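Local coordinates for protein putative transcriptional coactivator P15 (Enterobacteria phage t5, PDB 4BG7) that probably binds DNA, being a phage homolog of the eukaryotic transcription coactivator PC4 that is implicated in recombination-dependent DNA replication, at residues A[3-7]-A[35-40]; A[25-31]-A[42-48]. All coordinates share one frame; numbering follows the deposited sequence.

Both contacts use strand 38-48 and its hairpin partner, strand 26-35, and their centres lie about 18 Å apart. Contact 2 pairs the body of this hairpin, residues 25-31 with 42-48. Contact 1 sits at the turn end, where the N-terminal residues 3-7 come up against residues 35-40. The segments of the two contacts adjoin in sequence, but the contacts do not otherwise touch. Contact 2 is nearer the centre of the chain, about 8 Å from it, against about 14 Å for contact 1. Each also reaches the second subunit: Glu3 and Val5 meet its Trp21, while Val28, Ile43 and Tyr45 pack on its Phe61.

Contact 1. Residues A[3-7]-A[35-40]; sequences EQVNQ and FRGNLY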
loop_
_atom_site.group_PDB
_atom_site.type_symbol
_atom_site.label_atom_id
_atom_site.label_comp_id
_atom_site.label_asym_id
_atom_site.label_seq_id
_atom_site.Cartn_x
_atom_site.Cartn_y
_atom_site.Cartn_z
ATOM N N GLU A 3 -0.445 0.457 -17.750
ATOM C CA GLU A 3 -1.295 -0.167 -16.642
ATOM C C GLU A 3 -0.811 -1.583 -16.298
ATOM O O GLU A 3 -1.194 -2.558 -16.972
ATOM C CB GLU A 3 -2.799 -0.280 -17.031
ATOM C CG GLU A 3 -3.704 0.936 -16.911
ATOM C CD GLU A 3 -4.103 1.287 -15.464
ATOM O OE1 GLU A 3 -4.264 0.403 -14.586
ATOM O OE2 GLU A 3 -4.242 2.486 -15.215
ATOM N N GLN A 4 0.007 -1.711 -15.254
ATOM C CA GLN A 4 0.720 -2.975 -14.965
ATOM C C GLN A 4 1.279 -3.026 -13.527
ATOM O O GLN A 4 1.444 -1.982 -12.952
ATOM C CB GLN A 4 1.899 -3.080 -15.927
ATOM C CG GLN A 4 3.087 -2.258 -15.483
ATOM C CD GLN A 4 4.041 -1.887 -16.586
ATOM O OE1 GLN A 4 3.630 -1.404 -17.639
ATOM N NE2 GLN A 4 5.337 -2.063 -16.327
ATOM N N VAL A 5 1.622 -4.216 -13.010
ATOM C CA VAL A 5 2.351 -4.366 -11.722
ATOM C C VAL A 5 3.862 -4.607 -11.967
ATOM O O VAL A 5 4.271 -5.334 -12.894
ATOM C CB VAL A 5 1.762 -5.487 -10.813
ATOM C CG1 VAL A 5 2.686 -5.814 -9.610
ATOM C CG2 VAL A 5 0.358 -5.114 -10.323
ATOM N N ASN A 6 4.684 -3.926 -11.179
ATOM C CA ASN A 6 6.128 -4.087 -11.260
ATOM C C ASN A 6 6.629 -4.858 -10.075
ATOM O O ASN A 6 6.204 -4.566 -8.944
ATOM C CB ASN A 6 6.808 -2.730 -11.341
ATOM C CG ASN A 6 6.187 -1.847 -12.369
ATOM O OD1 ASN A 6 6.290 -2.122 -13.529
ATOM N ND2 ASN A 6 5.487 -0.800 -11.932
ATOM N N GLN A 7 7.551 -5.820 -10.344
ATOM C CA GLN A 7 8.033 -6.777 -9.329
ATOM C C GLN A 7 9.375 -6.347 -8.770
ATOM O O GLN A 7 9.947 -7.000 -7.877
ATOM C CB GLN A 7 7.962 -8.229 -9.853
ATOM C CG GLN A 7 6.504 -8.664 -10.125
ATOM C CD GLN A 7 6.401 -10.066 -10.773
ATOM O OE1 GLN A 7 6.041 -10.207 -11.936
ATOM N NE2 GLN A 7 6.767 -11.079 -10.028
ATOM N N PHE A 35 7.956 5.461 -14.301
ATOM C CA PHE A 35 8.595 4.414 -15.133
ATOM C C PHE A 35 7.817 4.385 -16.492
ATOM O O PHE A 35 6.586 4.224 -16.468
ATOM C CB PHE A 35 8.405 3.067 -14.436
ATOM C CG PHE A 35 8.848 1.871 -15.254
ATOM C CD1 PHE A 35 10.192 1.669 -15.540
ATOM C CD2 PHE A 35 7.933 0.976 -15.729
ATOM C CE1 PHE A 35 10.607 0.574 -16.300
ATOM C CE2 PHE A 35 8.341 -0.106 -16.505
ATOM C CZ PHE A 35 9.687 -0.293 -16.784
ATOM N N ARG A 36 8.482 4.637 -17.626
ATOM C CA ARG A 36 7.866 4.378 -18.987
ATOM C C ARG A 36 6.659 5.256 -19.152
ATOM O O ARG A 36 5.590 4.810 -19.550
ATOM C CB ARG A 36 7.484 2.869 -19.154
ATOM C CG ARG A 36 6.989 2.381 -20.543
ATOM C CD ARG A 36 6.098 1.099 -20.502
ATOM N NE ARG A 36 6.825 -0.051 -19.974
ATOM C CZ ARG A 36 6.306 -1.194 -19.512
ATOM N NH1 ARG A 36 4.987 -1.438 -19.520
ATOM N NH2 ARG A 36 7.125 -2.122 -19.044
ATOM N N GLY A 37 6.828 6.510 -18.766
ATOM C CA GLY A 37 5.796 7.499 -18.958
ATOM C C GLY A 37 4.630 7.492 -17.981
ATOM O O GLY A 37 3.738 8.277 -18.157
ATOM N N ASN A 38 4.642 6.618 -16.956
ATOM C CA ASN A 38 3.493 6.408 -16.093
ATOM C C ASN A 38 3.897 6.427 -14.623
ATOM O O ASN A 38 5.039 6.177 -14.289
ATOM C CB ASN A 38 2.856 5.082 -16.475
ATOM C CG ASN A 38 2.314 5.118 -17.910
ATOM O OD1 ASN A 38 1.454 5.930 -18.251
ATOM N ND2 ASN A 38 2.895 4.315 -18.759
ATOM N N LEU A 39 2.944 6.763 -13.759
ATOM C CA LEU A 39 3.183 6.779 -12.302
ATOM C C LEU A 39 2.692 5.482 -11.664
ATOM O O LEU A 39 1.667 4.958 -12.018
ATOM C CB LEU A 39 2.480 7.994 -11.640
ATOM C CG LEU A 39 3.083 9.329 -12.087
ATOM C CD1 LEU A 39 2.310 10.459 -11.432
ATOM C CD2 LEU A 39 4.577 9.444 -11.761
ATOM N N TYR A 40 3.416 5.062 -10.629
ATOM C CA TYR A 40 3.152 3.886 -9.849
ATOM C C TYR A 40 3.271 4.205 -8.380
ATOM O O TYR A 40 4.057 5.100 -7.987
ATOM C CB TYR A 40 4.239 2.840 -10.161
ATOM C CG TYR A 40 4.104 2.422 -11.590
ATOM C CD1 TYR A 40 3.254 1.408 -11.943
ATOM C CD2 TYR A 40 4.768 3.108 -12.572
ATOM C CE1 TYR A 40 3.071 1.066 -13.296
ATOM C CE2 TYR A 40 4.651 2.737 -13.918
ATOM C CZ TYR A 40 3.791 1.752 -14.282
ATOM O OH TYR A 40 3.669 1.406 -15.633
#
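Gln4 reaches from the N-terminal segment to Tyr40, Phe35 and Arg36. Its CB leaves the backbone toward residues 35-40. CG lies between the backbone N and the carbonyl carbon (chi1 80°), and the rest of the chain runs out extended. Gln4 CG comes first to Tyr40, 3.7 Å from Tyr40 OH. CD passes the same hydroxyl, with Gln4 CD to Tyr40 OH at 3.4 Å. At the tip the amide meets two groups. Gln4 NE2 lies at the edge of the Phe35 ring, 3.6 Å from Phe35 CE2. In the model it also sits over one face of the Arg36 guanidinium, but OE1 comes too close to that group, so the fit of amide and guanidinium is doubtful. The Gln4 carbonyl O faces the edge of the Tyr40 ring and is buried without a hydrogen-bond partner in the model.

The amide is held from its own segment. Gln4 NE2 donates to Asn6 OD1 at 3.0 Å, and the donor lies in the carbonyl plane of Asn6. Asn6 in turn lays its other amide atom on Tyr40: Asn6 ND2 is 3.1 Å from Tyr40 CD1, over one ring face and offset toward the rim. The amide and ring planes are 75° apart. Ser62 accepts a hydrogen bond from Asn6 ND2, which ties this amide to strand 54-64. His12 stacks on Phe35 and also meets the Tyr40 ring.

Phe35 to Asn38 form a type I' beta turn, closed by Asn38 N to Phe35 O at 3.1 Å. The contact thus packs an irregular N-terminal segment against the two-residue type I' turn of the beta hairpin formed by strands 26-35 and 38-48.

Contact 2. Residues A[25-31]-A[42-48]; sequences GEQVRLT and GIRYWLL
Arg29 lies flat on the indole of Trp46. The guanidinium and ring planes are only 5° apart, and Arg29 CZ is 3.5 Å from the centroid of the Trp46 six-membered ring, a cation-pi stack over the face. Further back along the chain, Arg29 CD makes a CH-pi contact with the Trp46 five-membered ring, 3.7 Å from its centroid. The arginine chain is extended from CG to NE, which carries it across the indole, from the five-membered ring to the six-membered ring.

Gln27 fixes the rotation of the guanidinium. Gln27 OE1 takes two bonds in the guanidinium plane, from Arg29 NE at 2.8 Å and from Arg29 NH2. Trp46 is held at its edge: a water accepts from Trp46 NE1 at 3.0 Å and donates to Thr31 OG1. Thr31 OG1 also donates to Arg29 O, from above the carbonyl plane. Farther out, Trp54 touches Gln27 and Arg29, and Pro56 touches Trp46.

The other face carries Glu26, Val28, Leu30, Ile43, Tyr45 and Leu47. Val28 CG1 and Ile43 CG2 are tight at 3.3 Å, and Leu30 CD1 meets Ile43 CD1 at 3.9 Å. Phe61 of the second subunit packs on Val28, Ile43 and Tyr45, so this face takes part in the dimer.

Between the two faces runs the backbone pairing. Gln27 with Trp46, Arg29 with Arg44 and Thr31 with Gly42 are hydrogen-bonded pairs; Gln27 N to Trp46 O is 2.8 Å. The N-to-C directions of segments 26-31 and 42-48 make 139°, so the pair is strongly twisted. It is an antiparallel beta hairpin at the middle of the four-stranded sheet of this PC4-like fold.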
loop_
_atom_site.group_PDB
_atom_site.type_symbol
_atom_site.label_atom_id
_atom_site.label_comp_id
_atom_site.label_asym_id
_atom_site.label_seq_id
_atom_site.Cartn_x
_atom_site.Cartn_y
_atom_site.Cartn_z
ATOM N N GLY A 25 16.775 -3.194 9.846
ATOM C CA GLY A 25 17.567 -2.474 8.833
ATOM C C GLY A 25 17.283 -2.782 7.368
ATOM O O GLY A 25 18.101 -2.438 6.480
ATOM N N GLU A 26 16.171 -3.486 7.132
ATOM C CA GLU A 26 15.366 -3.329 5.936
ATOM C C GLU A 26 14.230 -2.311 6.266
ATOM O O GLU A 26 13.471 -2.484 7.212
ATOM C CB GLU A 26 14.820 -4.678 5.504
ATOM C CG GLU A 26 13.739 -4.574 4.459
ATOM C CD GLU A 26 13.653 -5.807 3.615
ATOM O OE1 GLU A 26 14.584 -6.015 2.809
ATOM O OE2 GLU A 26 12.669 -6.562 3.751
ATOM N N GLN A 27 14.151 -1.232 5.524
ATOM C CA GLN A 27 13.172 -0.168 5.764
ATOM C C GLN A 27 12.104 -0.055 4.638
ATOM O O GLN A 27 12.445 -0.110 3.450
ATOM C CB GLN A 27 13.895 1.123 5.847
ATOM C CG GLN A 27 13.054 2.354 5.687
ATOM C CD GLN A 27 13.803 3.641 6.004
ATOM O OE1 GLN A 27 14.350 4.298 5.146
ATOM N NE2 GLN A 27 13.795 4.016 7.280
ATOM N N VAL A 28 10.834 0.168 5.005
ATOM C CA VAL A 28 9.721 0.094 4.051
ATOM C C VAL A 28 9.250 1.510 3.717
ATOM O O VAL A 28 8.774 2.202 4.589
ATOM C CB VAL A 28 8.540 -0.715 4.667
ATOM C CG1 VAL A 28 7.472 -0.962 3.642
ATOM C CG2 VAL A 28 9.018 -2.040 5.232
ATOM N N ARG A 29 9.410 1.967 2.462
ATOM C CA ARG A 29 8.931 3.315 2.069
ATOM C C ARG A 29 7.823 3.298 1.044
ATOM O O ARG A 29 7.946 2.689 -0.014
ATOM C CB ARG A 29 10.030 4.231 1.527
ATOM C CG ARG A 29 11.128 4.459 2.534
ATOM C CD ARG A 29 11.901 5.702 2.221
ATOM N NE ARG A 29 13.096 5.625 3.026
ATOM C CZ ARG A 29 14.008 6.585 3.143
ATOM N NH1 ARG A 29 13.855 7.741 2.497
ATOM N NH2 ARG A 29 15.086 6.352 3.920
ATOM N N LEU A 30 6.715 3.945 1.381
ATOM C CA LEU A 30 5.616 4.181 0.456
ATOM C C LEU A 30 6.083 5.150 -0.587
ATOM O O LEU A 30 6.476 6.310 -0.282
ATOM C CB LEU A 30 4.379 4.795 1.135
ATOM C CG LEU A 30 3.101 4.866 0.284
ATOM C CD1 LEU A 30 2.720 3.453 -0.080
ATOM C CD2 LEU A 30 2.014 5.545 1.162
ATOM N N THR A 31 5.981 4.703 -1.831
ATOM C CA THR A 31 6.693 5.364 -2.915
ATOM C C THR A 31 5.788 5.646 -4.115
ATOM O O THR A 31 4.978 4.808 -4.491
ATOM C CB THR A 31 7.881 4.503 -3.376
ATOM O OG1 THR A 31 8.732 4.318 -2.266
ATOM C CG2 THR A 31 8.598 5.183 -4.567
ATOM N N GLY A 42 3.795 2.132 -4.604
ATOM C CA GLY A 42 4.200 0.856 -4.025
ATOM C C GLY A 42 5.150 0.980 -2.853
ATOM O O GLY A 42 5.226 2.028 -2.207
ATOM N N ILE A 43 5.894 -0.087 -2.590
ATOM C CA ILE A 43 6.853 -0.055 -1.497
ATOM C C ILE A 43 8.253 -0.289 -2.057
ATOM O O ILE A 43 8.454 -1.283 -2.708
ATOM C CB ILE A 43 6.523 -1.172 -0.515
ATOM C CG1 ILE A 43 5.247 -0.857 0.252
ATOM C CG2 ILE A 43 7.697 -1.452 0.420
ATOM C CD1 ILE A 43 5.023 0.486 0.915
ATOM N N ARG A 44 9.166 0.663 -1.876
ATOM C CA ARG A 44 10.573 0.461 -2.261
ATOM C C ARG A 44 11.351 0.195 -1.002
ATOM O O ARG A 44 11.159 0.899 0.003
ATOM C CB ARG A 44 11.149 1.719 -2.929
ATOM C CG ARG A 44 12.573 1.499 -3.407
ATOM C CD ARG A 44 13.272 2.775 -3.750
ATOM N NE ARG A 44 12.891 3.371 -5.055
ATOM C CZ ARG A 44 13.455 3.108 -6.225
ATOM N NH1 ARG A 44 14.372 2.172 -6.337
ATOM N NH2 ARG A 44 13.043 3.789 -7.303
ATOM N N TYR A 45 12.228 -0.802 -1.026
ATOM C CA TYR A 45 13.061 -1.097 0.177
ATOM C C TYR A 45 14.370 -0.288 0.230
ATOM O O TYR A 45 15.127 -0.283 -0.742
ATOM C CB TYR A 45 13.378 -2.571 0.278
ATOM C CG TYR A 45 12.137 -3.376 0.591
ATOM C CD1 TYR A 45 11.600 -3.374 1.878
ATOM C CD2 TYR A 45 11.430 -4.049 -0.404
ATOM C CE1 TYR A 45 10.443 -4.100 2.172
ATOM C CE2 TYR A 45 10.257 -4.753 -0.113
ATOM C CZ TYR A 45 9.769 -4.750 1.178
ATOM O OH TYR A 45 8.616 -5.432 1.502
ATOM N N TRP A 46 14.601 0.393 1.348
ATOM C CA TRP A 46 15.917 0.949 1.684
ATOM C C TRP A 46 16.663 0.063 2.655
ATOM O O TRP A 46 16.046 -0.515 3.551
ATOM C CB TRP A 46 15.750 2.316 2.189
ATOM C CG TRP A 46 15.134 3.244 1.170
ATOM C CD1 TRP A 46 13.973 3.020 0.458
ATOM C CD2 TRP A 46 15.530 4.575 0.814
ATOM N NE1 TRP A 46 13.673 4.062 -0.318
ATOM C CE2 TRP A 46 14.580 5.022 -0.192
ATOM C CE3 TRP A 46 16.595 5.399 1.143
ATOM C CZ2 TRP A 46 14.662 6.274 -0.789
ATOM C CZ3 TRP A 46 16.682 6.645 0.545
ATOM C CH2 TRP A 46 15.732 7.090 -0.383
ATOM N N LEU A 47 17.987 -0.112 2.482
ATOM C CA LEU A 47 18.741 -0.993 3.336
ATOM C C LEU A 47 19.860 -0.253 4.011
ATOM O O LEU A 47 20.455 0.634 3.440
ATOM C CB LEU A 47 19.389 -2.156 2.525
ATOM C CG LEU A 47 18.655 -3.494 2.542
ATOM C CD1 LEU A 47 17.156 -3.257 2.287
ATOM C CD2 LEU A 47 19.228 -4.438 1.507
ATOM N N LEU A 48 20.190 -0.693 5.221
ATOM C CA LEU A 48 21.288 -0.113 5.981
ATOM C C LEU A 48 22.593 -0.610 5.445
ATOM O O LEU A 48 22.675 -1.772 5.122
ATOM C CB LEU A 48 21.197 -0.506 7.458
ATOM C CG LEU A 48 20.230 0.260 8.372
ATOM C CD1 LEU A 48 20.220 -0.400 9.771
ATOM C CD2 LEU A 48 20.625 1.733 8.409
HETATM O O HOH W 1 11.418 5.350 -1.910
#